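Local coordinates for protein ornithine cyclodeaminase (Methanococcus maripaludis S2, PDB 3C2Q) that catalyses the conversion of L-ornithine to L-proline with release of ammonia, using NAD(+) as cofactor, at residues R127-Y130 with K131-T135; L155-M158 with V159-G162; I257-S260 with M261-Q264. All coordinates share one frame; numbering follows the deposited sequence.

Interaction 1. Residues R127-Y130 with K131-T135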
ATOM      1  N   ARG B 127      10.148  -3.939 -31.647  1.00 26.79           N
ATOM      2  CA  ARG B 127      11.547  -4.203 -31.982  1.00 28.47           C
ATOM      3  C   ARG B 127      11.721  -4.488 -33.486  1.00 30.55           C
ATOM      4  O   ARG B 127      12.685  -4.009 -34.077  1.00 30.85           O
ATOM      5  CB  ARG B 127      12.137  -5.364 -31.202  1.00 27.47           C
ATOM      6  CG  ARG B 127      13.648  -5.432 -31.376  1.00 27.82           C
ATOM      7  CD  ARG B 127      14.271  -6.721 -30.905  1.00 25.50           C
ATOM      8  NE  ARG B 127      13.527  -7.904 -31.339  1.00 28.60           N
ATOM      9  CZ  ARG B 127      13.929  -9.157 -31.127  1.00 28.45           C
ATOM     10  NH1 ARG B 127      15.079  -9.382 -30.525  1.00 30.06           N
ATOM     11  NH2 ARG B 127      13.192 -10.195 -31.535  1.00 30.61           N
ATOM     12  N   GLU B 128      10.812  -5.286 -34.050  1.00 32.11           N
ATOM     13  CA  GLU B 128      10.770  -5.590 -35.492  1.00 34.74           C
ATOM     14  C   GLU B 128      10.729  -4.327 -36.331  1.00 35.43           C
ATOM     15  O   GLU B 128      11.560  -4.160 -37.214  1.00 36.28           O
ATOM     16  CB  GLU B 128       9.562  -6.463 -35.837  1.00 34.93           C
ATOM     17  CG  GLU B 128       9.668  -7.926 -35.381  1.00 40.03           C
ATOM     18  CD  GLU B 128      10.814  -8.694 -36.051  1.00 45.30           C
ATOM     19  OE1 GLU B 128      11.164  -8.365 -37.214  1.00 48.65           O
ATOM     20  OE2 GLU B 128      11.363  -9.627 -35.418  1.00 45.46           O
ATOM     21  N   GLU B 129       9.785  -3.436 -36.042  1.00 36.24           N
ATOM     22  CA  GLU B 129       9.714  -2.134 -36.704  1.00 38.16           C
ATOM     23  C   GLU B 129      10.944  -1.230 -36.519  1.00 38.06           C
ATOM     24  O   GLU B 129      11.381  -0.567 -37.470  1.00 37.97           O
ATOM     25  CB  GLU B 129       8.436  -1.386 -36.330  1.00 38.32           C
ATOM     26  CG  GLU B 129       7.176  -2.019 -36.914  1.00 44.59           C
ATOM     27  CD  GLU B 129       7.253  -2.231 -38.454  1.00 51.06           C
ATOM     28  OE1 GLU B 129       7.311  -1.206 -39.190  1.00 51.89           O
ATOM     29  OE2 GLU B 129       7.253  -3.422 -38.906  1.00 51.62           O
ATOM     30  N   TYR B 130      11.517  -1.210 -35.321  1.00 37.31           N
ATOM     31  CA  TYR B 130      12.749  -0.463 -35.110  1.00 37.47           C
ATOM     32  C   TYR B 130      13.904  -0.998 -35.985  1.00 38.68           C
ATOM     33  O   TYR B 130      14.694  -0.215 -36.514  1.00 38.37           O
ATOM     34  CB  TYR B 130      13.173  -0.466 -33.640  1.00 36.18           C
ATOM     35  CG  TYR B 130      14.452   0.288 -33.411  1.00 34.44           C
ATOM     36  CD1 TYR B 130      14.465   1.677 -33.429  1.00 33.23           C
ATOM     37  CD2 TYR B 130      15.647  -0.378 -33.218  1.00 33.05           C
ATOM     38  CE1 TYR B 130      15.631   2.377 -33.230  1.00 33.45           C
ATOM     39  CE2 TYR B 130      16.832   0.311 -33.017  1.00 33.42           C
ATOM     40  CZ  TYR B 130      16.811   1.684 -33.033  1.00 34.55           C
ATOM     41  OH  TYR B 130      17.970   2.393 -32.836  1.00 37.26           O
ATOM     42  N   LYS B 131      14.016  -2.320 -36.088  1.00 39.94           N
ATOM     43  CA  LYS B 131      15.044  -2.938 -36.923  1.00 42.34           C
ATOM     44  C   LYS B 131      14.850  -2.580 -38.404  1.00 42.84           C
ATOM     45  O   LYS B 131      15.826  -2.437 -39.128  1.00 43.15           O
ATOM     46  CB  LYS B 131      15.057  -4.458 -36.764  1.00 42.21           C
ATOM     47  CG  LYS B 131      15.523  -4.961 -35.409  1.00 43.48           C
ATOM     48  CD  LYS B 131      15.728  -6.486 -35.422  1.00 44.10           C
ATOM     49  CE  LYS B 131      14.457  -7.251 -35.769  1.00 46.58           C
ATOM     50  NZ  LYS B 131      14.665  -8.708 -35.568  1.00 48.07           N
ATOM     51  N   LYS B 132      13.593  -2.438 -38.829  1.00 43.72           N
ATOM     52  CA  LYS B 132      13.236  -2.032 -40.189  1.00 45.01           C
ATOM     53  C   LYS B 132      13.526  -0.552 -40.476  1.00 45.24           C
ATOM     54  O   LYS B 132      14.067  -0.205 -41.541  1.00 45.39           O
ATOM     55  CB  LYS B 132      11.747  -2.281 -40.447  1.00 45.50           C
ATOM     56  CG  LYS B 132      11.370  -3.696 -40.841  1.00 48.55           C
ATOM     57  CD  LYS B 132      10.025  -3.694 -41.579  1.00 53.04           C
ATOM     58  CE  LYS B 132       9.446  -5.103 -41.716  1.00 55.97           C
ATOM     59  NZ  LYS B 132       8.848  -5.600 -40.428  1.00 56.31           N
ATOM     60  N   THR B 133      13.160   0.316 -39.530  1.00 44.45           N
ATOM     61  CA  THR B 133      13.134   1.762 -39.763  1.00 43.77           C
ATOM     62  C   THR B 133      14.268   2.546 -39.108  1.00 43.24           C
ATOM     63  O   THR B 133      14.606   3.637 -39.563  1.00 42.99           O
ATOM     64  CB  THR B 133      11.809   2.367 -39.283  1.00 44.23           C
ATOM     65  OG1 THR B 133      11.770   2.344 -37.845  1.00 43.92           O
ATOM     66  CG2 THR B 133      10.629   1.577 -39.852  1.00 43.51           C
ATOM     67  N   GLY B 134      14.837   2.005 -38.032  1.00 42.31           N
ATOM     68  CA  GLY B 134      15.842   2.712 -37.238  1.00 40.86           C
ATOM     69  C   GLY B 134      15.247   3.825 -36.396  1.00 40.24           C
ATOM     70  O   GLY B 134      15.972   4.680 -35.863  1.00 40.37           O
ATOM     71  N   THR B 135      13.922   3.842 -36.294  1.00 39.12           N
ATOM     72  CA  THR B 135      13.243   4.871 -35.503  1.00 38.62           C
ATOM     73  C   THR B 135      12.189   4.240 -34.577  1.00 37.14           C
ATOM     74  O   THR B 135      11.760   3.100 -34.807  1.00 37.04           O
ATOM     75  CB  THR B 135      12.550   5.912 -36.402  1.00 38.87           C
ATOM     76  OG1 THR B 135      11.432   5.301 -37.056  1.00 39.41           O
ATOM     77  CG2 THR B 135      13.529   6.503 -37.445  1.00 40.66           C
TER
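At the C-terminal end of helix 112-133, Y130 and E129 meet the residues that close the last turn, where the chain leaves the helix at G134 with positive phi, inside an ST turn set up by T133. The compact part of the contact lies here. The carbonyl of Y130 receives G134 N at 2.7 Å, and the tyrosine ring, swung anti to its own amide nitrogen (chi1 179°), is carried forward along the chain: G134 CA lies over one face, while T135 O comes to the ring edge near its plane, 3.4 Å from CD1. E129 O accepts twice from T133, from its amide N and from OG1 at 3.0 Å, the hydroxyl standing above the carbonyl plane.

The solvent side is looser, made of long charged chains one turn apart. K132 NZ reaches E129 OE2 at 3.1 Å on the syn side of the carboxylate, about 30° out of its plane. E128 and K131 run side by side in the same direction, yet their salt bridge is weak, with OE2 and NZ 3.4 Å apart. Two cations also lie close, K131 NZ over a face of the R127 guanidinium near its rim, but R127 is held by L161 O, E342 and a cation-pi contact with Y163, not by K131. The ST turn is sealed by T133 OG1, which accepts the amide N of T135 at 3.0 Å.

Interaction 2. Residues L155-M158 with V159-G162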
ATOM      1  N   LEU B 155      16.586  -7.928 -17.393  1.00 19.30           N
ATOM      2  CA  LEU B 155      16.619  -6.652 -18.107  1.00 19.08           C
ATOM      3  C   LEU B 155      17.879  -6.543 -18.957  1.00 19.55           C
ATOM      4  O   LEU B 155      17.812  -6.082 -20.099  1.00 19.32           O
ATOM      5  CB  LEU B 155      16.533  -5.465 -17.150  1.00 18.49           C
ATOM      6  CG  LEU B 155      16.587  -4.082 -17.806  1.00 19.89           C
ATOM      7  CD1 LEU B 155      15.553  -3.975 -18.930  1.00 19.95           C
ATOM      8  CD2 LEU B 155      16.379  -2.995 -16.745  1.00 18.48           C
ATOM      9  N   ALA B 156      19.013  -6.981 -18.418  1.00 19.56           N
ATOM     10  CA  ALA B 156      20.276  -6.939 -19.199  1.00 20.46           C
ATOM     11  C   ALA B 156      20.164  -7.768 -20.488  1.00 20.99           C
ATOM     12  O   ALA B 156      20.626  -7.363 -21.554  1.00 21.72           O
ATOM     13  CB  ALA B 156      21.444  -7.435 -18.345  1.00 19.63           C
ATOM     14  N   LYS B 157      19.549  -8.934 -20.379  1.00 21.37           N
ATOM     15  CA  LYS B 157      19.251  -9.757 -21.544  1.00 22.01           C
ATOM     16  C   LYS B 157      18.364  -9.085 -22.608  1.00 23.07           C
ATOM     17  O   LYS B 157      18.618  -9.226 -23.826  1.00 22.46           O
ATOM     18  CB  LYS B 157      18.696 -11.115 -21.099  1.00 21.33           C
ATOM     19  CG  LYS B 157      18.467 -12.116 -22.242  1.00 25.18           C
ATOM     20  CD  LYS B 157      19.742 -12.459 -22.975  1.00 29.66           C
ATOM     21  CE  LYS B 157      20.643 -13.314 -22.117  1.00 35.33           C
ATOM     22  NZ  LYS B 157      21.731 -13.932 -22.957  1.00 39.81           N
HETATM   23  N   MSE B 158      17.339  -8.342 -22.185  1.00 22.69           N
HETATM   24  CA  MSE B 158      16.510  -7.594 -23.132  1.00 24.70           C
HETATM   25  C   MSE B 158      17.337  -6.554 -23.878  1.00 23.76           C
HETATM   26  O   MSE B 158      17.133  -6.362 -25.075  1.00 24.29           O
HETATM   27  CB  MSE B 158      15.297  -6.932 -22.441  1.00 23.58           C
HETATM   28  CG  MSE B 158      14.349  -7.952 -21.845  1.00 24.22           C
HETATM   29 SE   MSE B 158      13.036  -7.043 -20.644  1.00 32.52          SE
HETATM   30  CE  MSE B 158      12.441  -8.650 -19.679  1.00 23.81           C
ATOM     31  N   VAL B 159      18.244  -5.882 -23.176  1.00 23.13           N
ATOM     32  CA  VAL B 159      19.191  -4.951 -23.814  1.00 23.66           C
ATOM     33  C   VAL B 159      20.070  -5.705 -24.837  1.00 25.53           C
ATOM     34  O   VAL B 159      20.152  -5.305 -26.005  1.00 24.92           O
ATOM     35  CB  VAL B 159      20.090  -4.244 -22.778  1.00 24.00           C
ATOM     36  CG1 VAL B 159      21.044  -3.279 -23.463  1.00 22.16           C
ATOM     37  CG2 VAL B 159      19.226  -3.433 -21.738  1.00 21.07           C
ATOM     38  N   GLU B 160      20.660  -6.817 -24.390  1.00 26.03           N
ATOM     39  CA  GLU B 160      21.488  -7.681 -25.234  1.00 28.11           C
ATOM     40  C   GLU B 160      20.741  -8.106 -26.501  1.00 28.53           C
ATOM     41  O   GLU B 160      21.302  -8.054 -27.610  1.00 28.49           O
ATOM     42  CB  GLU B 160      21.977  -8.885 -24.404  1.00 27.45           C
ATOM     43  CG  GLU B 160      22.883  -9.849 -25.163  1.00 29.47           C
ATOM     44  CD  GLU B 160      23.375 -11.017 -24.322  1.00 30.78           C
ATOM     45  OE1 GLU B 160      22.984 -11.172 -23.115  1.00 31.12           O
ATOM     46  OE2 GLU B 160      24.207 -11.779 -24.877  1.00 35.97           O
ATOM     47  N   LEU B 161      19.463  -8.460 -26.360  1.00 27.72           N
ATOM     48  CA  LEU B 161      18.656  -8.954 -27.476  1.00 27.65           C
ATOM     49  C   LEU B 161      18.073  -7.867 -28.397  1.00 27.37           C
ATOM     50  O   LEU B 161      17.345  -8.184 -29.342  1.00 26.96           O
ATOM     51  CB  LEU B 161      17.522  -9.873 -26.988  1.00 28.25           C
ATOM     52  CG  LEU B 161      17.858 -11.247 -26.366  1.00 30.87           C
ATOM     53  CD1 LEU B 161      16.630 -11.846 -25.703  1.00 32.11           C
ATOM     54  CD2 LEU B 161      18.420 -12.219 -27.413  1.00 33.47           C
ATOM     55  N   GLY B 162      18.374  -6.605 -28.105  1.00 26.18           N
ATOM     56  CA  GLY B 162      17.992  -5.501 -28.962  1.00 25.44           C
ATOM     57  C   GLY B 162      16.616  -4.913 -28.736  1.00 25.47           C
ATOM     58  O   GLY B 162      16.167  -4.096 -29.553  1.00 24.69           O
TER
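V159 opens the last turn of helix 152-160 by giving its amide to L155 O, and its CG2 methyl lies 3.4 Å from that same oxygen. V159 belongs to the buried side of the helix, where it packs on I164, I239 and Q233, while M158, a selenomethionine, faces L334, L335 and L338 of helix 327-342.

E160 follows, its amide bonded to A156 O in a nearly straight bond (168°). Its fully extended side chain brings OE1 within 3.0 Å of K157 NZ, the ammonium approaching from above the carboxylate plane. K157 gets there by bending at chi2 and chi3 (61° and 71°), which carries its chain forward along the helix, across both E160 and L161.

L161 donates its N to K157 O at 2.8 Å and turns its side chain back over the lysine, CD1 lying 3.9 Å from K157 CG. G162 then takes positive phi, its N bonding V159 O at 3.0 Å, and so closes the last turn as a Schellman motif.

With an alanine at K157, the E160 carboxylate would probably lose its charged mate, and the L161 methyl the aliphatic chain it rests on. The lysine thus serves two chemistries at once: its methylenes pack against leucine while its ammonium probably offsets the charge of E160, which so near the C-terminal end of the helix would otherwise be disfavoured by the helix dipole.

Interaction 3. Residues I257-S260 with M261-Q264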
ATOM      1  N   ILE B 257      24.430  12.856 -14.363  1.00 22.73           N
ATOM      2  CA  ILE B 257      24.177  14.278 -14.589  1.00 22.85           C
ATOM      3  C   ILE B 257      23.607  14.847 -13.303  1.00 22.93           C
ATOM      4  O   ILE B 257      22.484  14.506 -12.914  1.00 21.07           O
ATOM      5  CB  ILE B 257      23.186  14.454 -15.768  1.00 23.09           C
ATOM      6  CG1 ILE B 257      23.772  13.782 -17.024  1.00 25.35           C
ATOM      7  CG2 ILE B 257      22.809  15.954 -15.981  1.00 22.65           C
ATOM      8  CD1 ILE B 257      22.870  13.854 -18.240  1.00 24.12           C
ATOM      9  N   THR B 258      24.384  15.687 -12.614  1.00 22.57           N
ATOM     10  CA  THR B 258      23.976  16.183 -11.307  1.00 22.50           C
ATOM     11  C   THR B 258      22.954  17.346 -11.370  1.00 21.85           C
ATOM     12  O   THR B 258      22.233  17.564 -10.421  1.00 21.55           O
ATOM     13  CB  THR B 258      25.176  16.572 -10.427  1.00 23.16           C
ATOM     14  OG1 THR B 258      25.908  17.622 -11.070  1.00 23.83           O
ATOM     15  CG2 THR B 258      26.108  15.350 -10.215  1.00 25.53           C
ATOM     16  N   ASP B 259      22.877  18.062 -12.490  1.00 21.17           N
ATOM     17  CA  ASP B 259      21.909  19.158 -12.566  1.00 21.25           C
ATOM     18  C   ASP B 259      20.567  18.626 -13.064  1.00 20.44           C
ATOM     19  O   ASP B 259      20.476  18.065 -14.136  1.00 19.26           O
ATOM     20  CB  ASP B 259      22.377  20.294 -13.463  1.00 21.34           C
ATOM     21  CG  ASP B 259      21.458  21.485 -13.366  1.00 21.44           C
ATOM     22  OD1 ASP B 259      21.739  22.391 -12.535  1.00 23.56           O
ATOM     23  OD2 ASP B 259      20.411  21.461 -14.040  1.00 19.88           O
ATOM     24  N   SER B 260      19.523  18.808 -12.270  1.00 21.28           N
ATOM     25  CA  SER B 260      18.258  18.202 -12.639  1.00 21.93           C
ATOM     26  C   SER B 260      17.643  18.744 -13.899  1.00 20.28           C
ATOM     27  O   SER B 260      16.959  18.012 -14.584  1.00 18.91           O
ATOM     28  CB  SER B 260      17.282  18.210 -11.486  1.00 21.24           C
ATOM     29  OG  SER B 260      16.899  19.503 -11.169  1.00 30.36           O
HETATM   30  N   MSE B 261      17.877  20.015 -14.233  1.00 21.50           N
HETATM   31  CA  MSE B 261      17.287  20.553 -15.469  1.00 21.79           C
HETATM   32  C   MSE B 261      18.034  20.078 -16.750  1.00 22.33           C
HETATM   33  O   MSE B 261      17.413  19.752 -17.780  1.00 22.68           O
HETATM   34  CB  MSE B 261      17.118  22.088 -15.386  1.00 23.87           C
HETATM   35  CG  MSE B 261      16.137  22.548 -14.255  1.00 24.52           C
HETATM   36 SE   MSE B 261      14.318  21.739 -14.486  1.00 38.53          SE
HETATM   37  CE  MSE B 261      14.432  20.118 -13.322  1.00 25.70           C
ATOM     38  N   VAL B 262      19.354  19.996 -16.666  1.00 21.75           N
ATOM     39  CA  VAL B 262      20.151  19.401 -17.741  1.00 21.59           C
ATOM     40  C   VAL B 262      19.700  17.939 -17.942  1.00 20.56           C
ATOM     41  O   VAL B 262      19.486  17.497 -19.076  1.00 19.17           O
ATOM     42  CB  VAL B 262      21.679  19.481 -17.400  1.00 21.51           C
ATOM     43  CG1 VAL B 262      22.546  18.719 -18.421  1.00 22.44           C
ATOM     44  CG2 VAL B 262      22.146  20.964 -17.280  1.00 23.56           C
ATOM     45  N   ALA B 263      19.548  17.194 -16.833  1.00 20.40           N
ATOM     46  CA  ALA B 263      19.101  15.788 -16.915  1.00 20.42           C
ATOM     47  C   ALA B 263      17.714  15.724 -17.523  1.00 20.55           C
ATOM     48  O   ALA B 263      17.471  14.948 -18.455  1.00 20.86           O
ATOM     49  CB  ALA B 263      19.124  15.127 -15.519  1.00 21.44           C
ATOM     50  N   GLN B 264      16.809  16.580 -17.040  1.00 21.08           N
ATOM     51  CA  GLN B 264      15.451  16.615 -17.558  1.00 21.15           C
ATOM     52  C   GLN B 264      15.388  16.830 -19.083  1.00 21.79           C
ATOM     53  O   GLN B 264      14.659  16.115 -19.790  1.00 20.70           O
ATOM     54  CB  GLN B 264      14.614  17.677 -16.844  1.00 20.73           C
ATOM     55  CG  GLN B 264      13.117  17.581 -17.197  1.00 21.46           C
ATOM     56  CD  GLN B 264      12.292  18.736 -16.648  1.00 22.82           C
ATOM     57  OE1 GLN B 264      12.031  19.709 -17.359  1.00 26.54           O
ATOM     58  NE2 GLN B 264      11.885  18.639 -15.390  1.00 20.96           N
TER
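A chi1 of -172° and a chi2 of 93° swing the D259 carboxylate toward the amides of M261 and V262, at the start of helix 260-271, where D259 is the N-cap. OD2 meets both backbone amides. The bond from V262 N is long but straight, 3.2 Å and 166°, and arrives on the anti lone pair; the one from M261 N is shorter, 2.9 Å, but bent and weak. The D259 carbonyl also takes part, receiving A263 N at 3.0 Å nearly along the C=O axis, and S260 O accepts Q264 N, so that the helical pattern begins at once.

Next to the cap, I257 supplies an apolar contact from the preceding loop. Its CG2 reaches into the turn, 3.7 Å from V262 CG1 and 3.8 Å from A263 CB; the isoleucine and valine side chains cross at about a right angle. V262 CG2 lies against D259 CB, so the valine is touched by both loop residues. M261, a selenomethionine bent at chi2 and chi3, curls back until CE is 3.3 Å from S260 OG.

The polar ends look to a second subunit. D259 OD1 bonds T258 OG1 of that subunit, S260 OG bonds its T258 O, and Q264 NE2 bonds its I247 O and D249 O. One carboxylate is therefore divided between two tasks, OD2 capping its own helix and OD1 joining the neighbouring chain; its negative charge would probably be stabilised by the amides and positive dipole end of the helix start.

All three contacts lie in the Rossmann-fold region, built round the six-stranded parallel sheet, and follow one another along the chain. Interactions 1 and 2 close two helices, 112-133 and 152-160, on either side in sequence of strand 138-142; their centres are 16 Å apart and they touch, with R127 NH1 2.8 Å from L161 O in a probable hydrogen bond. Interaction 3 instead starts helix 260-271, after strand 241-244, with its centre 29 Å from that of interaction 1 and 26 Å from that of interaction 2. The first two thus tie helix ends together within one subunit, whereas the third lies at a subunit interface.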